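Local coordinates for DNA repair protein RAD2 (Saccharomyces cerevisiae, PDB 4Q0W) that cuts single-stranded DNA as a magnesium-dependent endonuclease and makes an essential incision during nucleotide excision repair of damaged DNA, at residues R14-E19 and N212-Y217; R25-A30 and N183-I188; G68-F73 and F329-P334. One frame throughout, in Å; residues are numbered along the deposited sequence.

Contact 1: residues R14-E19 and N212-Y217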
# COMPACT_ATOMS: atom_id res chain seq x y z
N ARG A 14 6.67 -18.21 18.60
CA ARG A 14 7.45 -18.20 19.83
C ARG A 14 8.93 -18.44 19.54
O ARG A 14 9.29 -19.44 18.90
CB ARG A 14 6.92 -19.26 20.80
CG ARG A 14 5.54 -18.92 21.34
CD ARG A 14 5.61 -17.90 22.48
NE ARG A 14 5.98 -18.53 23.75
CZ ARG A 14 5.16 -19.28 24.48
NH1 ARG A 14 3.92 -19.51 24.06
NH2 ARG A 14 5.57 -19.81 25.64
N PRO A 15 9.79 -17.51 19.98
CA PRO A 15 11.23 -17.61 19.77
C PRO A 15 11.78 -18.81 20.52
O PRO A 15 11.47 -19.02 21.69
CB PRO A 15 11.77 -16.32 20.40
CG PRO A 15 10.58 -15.37 20.41
CD PRO A 15 9.41 -16.27 20.67
N VAL A 16 12.59 -19.60 19.83
CA VAL A 16 13.18 -20.80 20.42
C VAL A 16 14.68 -20.84 20.13
O VAL A 16 15.11 -20.56 19.00
CB VAL A 16 12.48 -22.08 19.89
CG1 VAL A 16 13.30 -23.32 20.16
CG2 VAL A 16 11.08 -22.20 20.50
N ARG A 17 15.48 -21.15 21.15
CA ARG A 17 16.94 -21.21 21.01
C ARG A 17 17.41 -22.46 20.26
O ARG A 17 16.95 -23.57 20.54
CB ARG A 17 17.63 -21.17 22.38
CG ARG A 17 17.43 -19.86 23.11
CD ARG A 17 18.36 -19.72 24.30
NE ARG A 17 18.77 -18.33 24.48
CZ ARG A 17 19.78 -17.77 23.82
NH1 ARG A 17 20.08 -16.49 24.03
NH2 ARG A 17 20.49 -18.48 22.94
N LEU A 18 18.34 -22.27 19.33
CA LEU A 18 18.85 -23.39 18.54
C LEU A 18 19.37 -24.49 19.45
O LEU A 18 19.20 -25.67 19.16
CB LEU A 18 19.94 -22.90 17.59
CG LEU A 18 19.45 -21.76 16.70
CD1 LEU A 18 20.60 -20.89 16.20
CD2 LEU A 18 18.65 -22.32 15.54
N GLU A 19 19.97 -24.09 20.57
CA GLU A 19 20.47 -25.03 21.58
C GLU A 19 19.41 -26.02 22.12
O GLU A 19 19.75 -27.15 22.51
CB GLU A 19 21.08 -24.26 22.76
CG GLU A 19 22.38 -23.49 22.44
CD GLU A 19 22.15 -22.18 21.67
OE1 GLU A 19 20.99 -21.86 21.32
OE2 GLU A 19 23.16 -21.48 21.42
N ASN A 212 20.34 -16.11 16.90
CA ASN A 212 20.51 -17.10 17.96
C ASN A 212 19.25 -17.95 18.18
O ASN A 212 19.31 -19.01 18.83
CB ASN A 212 21.01 -16.47 19.28
CG ASN A 212 20.09 -15.36 19.80
OD1 ASN A 212 18.89 -15.34 19.55
ND2 ASN A 212 20.68 -14.42 20.54
N TYR A 213 18.13 -17.49 17.62
CA TYR A 213 16.85 -18.17 17.79
C TYR A 213 16.19 -18.55 16.46
O TYR A 213 16.62 -18.11 15.39
CB TYR A 213 15.90 -17.29 18.62
CG TYR A 213 15.40 -16.07 17.89
CD1 TYR A 213 16.19 -14.93 17.78
CD2 TYR A 213 14.13 -16.05 17.30
CE1 TYR A 213 15.73 -13.80 17.10
CE2 TYR A 213 13.67 -14.92 16.62
CZ TYR A 213 14.48 -13.80 16.52
OH TYR A 213 14.03 -12.68 15.86
N VAL A 214 15.16 -19.39 16.55
CA VAL A 214 14.35 -19.80 15.40
C VAL A 214 12.88 -19.57 15.79
O VAL A 214 12.54 -19.65 16.97
CB VAL A 214 14.62 -21.29 15.04
CG1 VAL A 214 14.24 -22.19 16.19
CG2 VAL A 214 13.89 -21.72 13.77
N GLU A 215 12.02 -19.27 14.81
CA GLU A 215 10.59 -19.03 15.12
C GLU A 215 9.79 -20.33 15.11
O GLU A 215 9.69 -21.01 14.07
CB GLU A 215 9.98 -18.03 14.15
CG GLU A 215 10.65 -16.66 14.17
CD GLU A 215 9.99 -15.68 13.22
OE1 GLU A 215 9.01 -16.06 12.55
OE2 GLU A 215 10.47 -14.53 13.15
N PHE A 216 9.21 -20.68 16.25
CA PHE A 216 8.42 -21.89 16.36
C PHE A 216 6.92 -21.59 16.23
O PHE A 216 6.42 -20.65 16.85
CB PHE A 216 8.70 -22.57 17.69
CG PHE A 216 7.79 -23.72 18.00
CD1 PHE A 216 7.97 -24.95 17.37
CD2 PHE A 216 6.78 -23.59 18.94
CE1 PHE A 216 7.14 -26.02 17.66
CE2 PHE A 216 5.94 -24.66 19.23
CZ PHE A 216 6.13 -25.88 18.59
N TYR A 217 6.21 -22.39 15.42
CA TYR A 217 4.77 -22.22 15.24
C TYR A 217 4.09 -23.55 15.43
O TYR A 217 4.59 -24.58 14.95
CB TYR A 217 4.44 -21.75 13.82
CG TYR A 217 4.93 -20.37 13.47
CD1 TYR A 217 6.24 -20.15 13.06
CD2 TYR A 217 4.08 -19.28 13.52
CE1 TYR A 217 6.69 -18.87 12.73
CE2 TYR A 217 4.51 -18.00 13.18
CZ TYR A 217 5.82 -17.81 12.79
OH TYR A 217 6.24 -16.53 12.46
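Arg14 and Phe216 hold each other by both backbone groups: Arg14 N gives its hydrogen to Phe216 O at 3.0 Å, almost straight, and Phe216 N returns one to Arg14 O. Two residues on, Val16 and Val214 form the second ring of this kind. Its shorter bond runs from Val214 N to Val16 O at 2.7 Å and lies in the plane of the Val16 carbonyl. A last, weak bond from Leu18 N to Asn212 O, 3.4 Å, follows the chain as it leaves the strand for a short 3-10 segment.

Between the two hydrogen-bonded pairs sits the non-hydrogen-bonded pair of Pro15 and Glu215. A proline fits here, since the position asks for no N-H toward strand 213-218. The Pro15 ring touches the aromatic ring two residues before Glu215, its CB 3.9 Å from Tyr213 CD2.

The opposite face of the sheet carries Val16, Val214 and Phe216. Val16 CG2 stands beside its own backbone N, anti to the carbonyl carbon (chi1 164° puts CG1 anti to N), and from there it reaches Phe216 CB at 3.7 Å. Val16 CB touches Val214 CG1, while Leu18 approaches Val214 obliquely, CD2 to CB at 4.2 Å. Phe216 CB also lies against Arg14 O, and its ring meets that of Tyr204 on the adjoining strand. Several of the long polar side chains, Arg14 and Arg17 among them, are exposed.

This is a short antiparallel ladder at an outer edge of the mixed sheet. Strand 14-17 of the N-domain is added to strand 213-218 of the I-domain, so the two regions of the nuclease core share one sheet.

Contact 2: residues R25-A30 and N183-I188; sequences RMAVDA and NLVDGI
Arg25 sends CG anti to its carbonyl carbon (chi1 -63°), and a bend at chi3 (-55°) turns NE out of the line of the chain; Asp186 also has CG anti to its carbonyl carbon, with its carboxylate brought up to the arginine. The two side chains cross at about a right angle in a salt bridge. NH2 faces Asp186 OD1 at a modelled separation so short that its exact length is doubtful, while NE makes a weak bond to OD2. That same OD2 takes the backbone N of Arg25 at 2.9 Å, on the anti side of the carboxylate. The guanidinium also grips Asn183 end-on: NH1 bonds Asn183 O at 2.8 Å, and NH2 reaches Asn183 OD1 at 3.2 Å from above the amide carbonyl plane. Val185 C lies over one face of the guanidinium.

Asp186 N, still in the loop, bonds Arg25 O at 2.6 Å; parallel pairing is clear only at Ala27 with Ile188, where Ala27 N bonds Gly187 O at 2.9 Å. Ala27 CB rests against Val185 CG2, 4.1 Å away, and Met26 SD lies 3.6 Å from Gly187 CA.

Asn183 ends helix 172-181 in a Schellman motif, and Ala27 and Ile188 both pack back on Cys176 of that helix. Strand 25-29 runs between strands 187-189 and 70-75, leading to Asp29, which probably binds magnesium, as in related nucleases.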
# COMPACT_ATOMS: atom_id res chain seq x y z
N ARG A 25 14.47 -34.88 16.03
CA ARG A 25 14.39 -35.36 14.65
C ARG A 25 13.60 -34.29 13.90
O ARG A 25 12.50 -33.93 14.32
CB ARG A 25 13.65 -36.70 14.58
CG ARG A 25 14.33 -37.86 15.32
CD ARG A 25 13.36 -39.02 15.52
NE ARG A 25 12.15 -38.54 16.21
CZ ARG A 25 10.97 -39.15 16.18
NH1 ARG A 25 10.81 -40.28 15.51
NH2 ARG A 25 9.95 -38.62 16.83
N MET A 26 14.15 -33.78 12.80
CA MET A 26 13.53 -32.67 12.09
C MET A 26 13.41 -32.97 10.60
O MET A 26 14.41 -33.25 9.94
CB MET A 26 14.34 -31.39 12.28
CG MET A 26 14.34 -30.82 13.67
SD MET A 26 12.79 -29.99 14.08
CE MET A 26 13.45 -28.66 15.09
N ALA A 27 12.19 -32.92 10.06
CA ALA A 27 12.04 -33.02 8.61
C ALA A 27 12.54 -31.71 8.01
O ALA A 27 12.06 -30.63 8.38
CB ALA A 27 10.58 -33.25 8.24
N VAL A 28 13.51 -31.79 7.11
CA VAL A 28 14.00 -30.56 6.48
C VAL A 28 13.41 -30.45 5.09
O VAL A 28 13.63 -31.32 4.24
CB VAL A 28 15.54 -30.51 6.43
CG1 VAL A 28 16.01 -29.21 5.78
CG2 VAL A 28 16.11 -30.65 7.84
N ASP A 29 12.64 -29.39 4.87
CA ASP A 29 12.04 -29.14 3.55
C ASP A 29 13.09 -28.44 2.70
O ASP A 29 13.30 -27.23 2.82
CB ASP A 29 10.75 -28.30 3.69
CG ASP A 29 10.26 -27.74 2.35
OD1 ASP A 29 10.72 -28.20 1.28
OD2 ASP A 29 9.39 -26.83 2.37
N ALA A 30 13.76 -29.20 1.83
CA ALA A 30 14.87 -28.63 1.09
C ALA A 30 14.51 -28.41 -0.36
O ALA A 30 15.39 -28.26 -1.21
CB ALA A 30 16.09 -29.54 1.21
N ASN A 183 4.89 -39.55 13.52
CA ASN A 183 5.94 -39.52 14.54
C ASN A 183 7.30 -40.03 14.05
O ASN A 183 8.08 -40.61 14.82
CB ASN A 183 5.48 -40.26 15.80
CG ASN A 183 6.37 -39.99 17.00
OD1 ASN A 183 6.78 -38.85 17.24
ND2 ASN A 183 6.69 -41.04 17.75
N LEU A 184 7.59 -39.83 12.77
CA LEU A 184 8.90 -40.19 12.24
C LEU A 184 9.90 -39.07 12.50
O LEU A 184 11.12 -39.29 12.46
CB LEU A 184 8.80 -40.50 10.75
CG LEU A 184 7.91 -41.69 10.39
CD1 LEU A 184 7.95 -41.99 8.90
CD2 LEU A 184 8.30 -42.93 11.20
N VAL A 185 9.38 -37.86 12.75
CA VAL A 185 10.18 -36.71 13.15
C VAL A 185 9.48 -35.99 14.30
O VAL A 185 8.35 -36.32 14.64
CB VAL A 185 10.41 -35.72 11.99
CG1 VAL A 185 11.12 -36.41 10.83
CG2 VAL A 185 9.07 -35.12 11.52
N ASP A 186 10.16 -35.01 14.89
CA ASP A 186 9.59 -34.27 16.01
C ASP A 186 9.20 -32.86 15.63
O ASP A 186 8.57 -32.15 16.41
CB ASP A 186 10.60 -34.18 17.15
CG ASP A 186 11.06 -35.52 17.61
OD1 ASP A 186 10.19 -36.40 17.83
OD2 ASP A 186 12.29 -35.72 17.72
N GLY A 187 9.59 -32.44 14.42
CA GLY A 187 9.34 -31.08 13.99
C GLY A 187 9.63 -30.93 12.51
O GLY A 187 10.17 -31.85 11.88
N ILE A 188 9.25 -29.79 11.94
CA ILE A 188 9.46 -29.53 10.53
C ILE A 188 10.18 -28.20 10.33
O ILE A 188 9.76 -27.16 10.84
CB ILE A 188 8.13 -29.51 9.73
CG1 ILE A 188 7.37 -30.83 9.90
CG2 ILE A 188 8.41 -29.24 8.26
CD1 ILE A 188 5.89 -30.77 9.40

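Contact 3: residues G68-F73 and F329-P334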
# COMPACT_ATOMS: atom_id res chain seq x y z
N GLY A 68 23.11 -30.54 17.15
CA GLY A 68 22.71 -31.90 17.46
C GLY A 68 21.37 -32.31 16.89
O GLY A 68 20.77 -33.30 17.33
N ILE A 69 20.89 -31.56 15.90
CA ILE A 69 19.64 -31.92 15.24
C ILE A 69 19.84 -33.15 14.37
O ILE A 69 20.88 -33.31 13.71
CB ILE A 69 19.07 -30.72 14.43
CG1 ILE A 69 18.57 -29.64 15.38
CG2 ILE A 69 17.91 -31.15 13.52
CD1 ILE A 69 18.42 -28.28 14.72
N ARG A 70 18.86 -34.05 14.38
CA ARG A 70 18.88 -35.21 13.50
C ARG A 70 17.95 -34.98 12.30
O ARG A 70 16.75 -35.27 12.37
CB ARG A 70 18.48 -36.47 14.27
CG ARG A 70 19.49 -36.86 15.36
CD ARG A 70 18.81 -37.44 16.59
NE ARG A 70 18.29 -38.79 16.37
CZ ARG A 70 17.25 -39.31 17.02
NH1 ARG A 70 16.61 -38.60 17.94
NH2 ARG A 70 16.85 -40.55 16.75
N PRO A 71 18.51 -34.46 11.19
CA PRO A 71 17.63 -34.06 10.09
C PRO A 71 17.24 -35.22 9.18
O PRO A 71 17.98 -36.19 9.06
CB PRO A 71 18.48 -33.05 9.31
CG PRO A 71 19.91 -33.48 9.54
CD PRO A 71 19.94 -34.23 10.88
N VAL A 72 16.07 -35.13 8.57
CA VAL A 72 15.81 -35.92 7.38
C VAL A 72 15.37 -35.00 6.26
O VAL A 72 14.40 -34.25 6.41
CB VAL A 72 14.86 -37.14 7.63
CG1 VAL A 72 13.84 -36.83 8.66
CG2 VAL A 72 14.23 -37.64 6.32
N PHE A 73 16.13 -35.01 5.18
CA PHE A 73 15.91 -34.08 4.09
C PHE A 73 14.78 -34.57 3.19
O PHE A 73 14.70 -35.76 2.85
CB PHE A 73 17.21 -33.84 3.30
CG PHE A 73 18.08 -32.77 3.90
CD1 PHE A 73 18.56 -32.89 5.20
CD2 PHE A 73 18.40 -31.63 3.17
CE1 PHE A 73 19.36 -31.89 5.77
CE2 PHE A 73 19.20 -30.63 3.73
CZ PHE A 73 19.67 -30.76 5.03
N PHE A 329 13.42 -43.60 10.24
CA PHE A 329 14.66 -43.24 9.55
C PHE A 329 15.88 -43.69 10.36
O PHE A 329 15.81 -43.82 11.58
CB PHE A 329 14.68 -41.73 9.27
CG PHE A 329 13.60 -41.30 8.32
CD1 PHE A 329 13.71 -41.56 6.96
CD2 PHE A 329 12.45 -40.68 8.79
CE1 PHE A 329 12.70 -41.19 6.08
CE2 PHE A 329 11.44 -40.30 7.91
CZ PHE A 329 11.57 -40.56 6.55
N VAL A 330 16.97 -43.95 9.65
CA VAL A 330 18.23 -44.32 10.30
C VAL A 330 19.27 -43.24 10.02
O VAL A 330 19.49 -42.87 8.86
CB VAL A 330 18.72 -45.68 9.81
N TRP A 331 19.88 -42.73 11.07
CA TRP A 331 20.95 -41.76 10.91
C TRP A 331 22.31 -42.45 10.96
O TRP A 331 22.56 -43.29 11.83
CB TRP A 331 20.85 -40.67 11.98
CG TRP A 331 19.70 -39.73 11.73
CD1 TRP A 331 19.76 -38.51 11.13
CD2 TRP A 331 18.32 -39.97 12.03
NE1 TRP A 331 18.50 -37.96 11.05
CE2 TRP A 331 17.60 -38.83 11.60
CE3 TRP A 331 17.62 -41.02 12.63
CZ2 TRP A 331 16.22 -38.72 11.76
CZ3 TRP A 331 16.25 -40.91 12.78
CH2 TRP A 331 15.56 -39.77 12.35
N GLY A 332 23.18 -42.12 10.01
CA GLY A 332 24.52 -42.66 10.01
C GLY A 332 25.49 -41.67 10.63
O GLY A 332 25.08 -40.65 11.19
N VAL A 333 26.77 -41.99 10.54
CA VAL A 333 27.84 -41.12 11.01
C VAL A 333 28.49 -40.47 9.77
O VAL A 333 28.64 -41.12 8.74
CB VAL A 333 28.88 -41.94 11.82
CG1 VAL A 333 30.15 -41.14 12.07
CG2 VAL A 333 28.27 -42.42 13.13
N PRO A 334 28.85 -39.18 9.87
CA PRO A 334 29.54 -38.55 8.74
C PRO A 334 30.82 -39.31 8.40
O PRO A 334 31.56 -39.71 9.31
CB PRO A 334 29.89 -37.16 9.27
CG PRO A 334 28.87 -36.90 10.34
CD PRO A 334 28.55 -38.23 10.95
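A loop between helices 311-318 and 336-347 is laid here against the start of strand 70-75 in the central sheet of the nuclease core, and Trp331 is its main point of attachment to that strand. The indole NE1 donates to Pro71 O at 2.7 Å. The bond is bent, with an N-H...O angle of 143°, and NE1 stands above the plane of the Pro71 carbonyl.

Arg70 lies over a face of the same indole. Its CB sits 3.8 Å from the centroid of the five-membered ring in a CH-pi contact, nearer the rim than the middle. With CG anti to the carbonyl carbon (chi1 -66°) and bends at chi2 and chi3, the chain runs on over the ring system, and CZ stands 4.9 Å from the centroid of the six-membered ring. This is a cation-pi contact over the face, although the guanidinium plane is turned 56° from that of the indole. Its NH1 is hydrogen-bonded to Asp23 O, just before strand 25-29.

An alanine in place of Trp331 would probably leave Pro71 O without this donor and the Arg70 side chain without its aromatic platform, opening a gap between loop and strand.

Phe329, two residues earlier, makes the second attachment. Val72 CG2 sits 3.9 Å from the centroid of the phenyl ring, directly above its centre, in another CH-pi contact. Val72 CG1 turns to the ring atom Phe329 CD2 at 4.1 Å and, a little farther, to Trp331 CZ2.

Around this seam, Trp331 also touches Arg25 of strand 25-29 and Pro164, while Phe329 reaches Ile166 of strand 165-167. On the other side of strand 70-75, Pro71 packs on Leu64 of helix 52-66.

How the contacts relate
All three contacts reach one mixed sheet, but they sample it from edge to core. Contact 1 is a surface ladder on an outermost strand, held mainly by backbone hydrogen bonds. Contact 2 is buried at the middle of the sheet; parallel backbone pairing there is joined by an arginine-aspartate salt bridge, with an asparagine, at the start of strand 25-29. Contact 3, partly buried, adds a loop rather than a strand, and aromatic faces and one indole N-H take the place of backbone-to-backbone pairing. Contacts 1 and 2 each join N-domain to I-domain. Contacts 2 and 3 touch directly: strands 25-29 and 70-75 are neighbours, linked by Val28 N to Val72 O at 2.7 Å, and Val185 packs on Val72. Contact 1 touches neither.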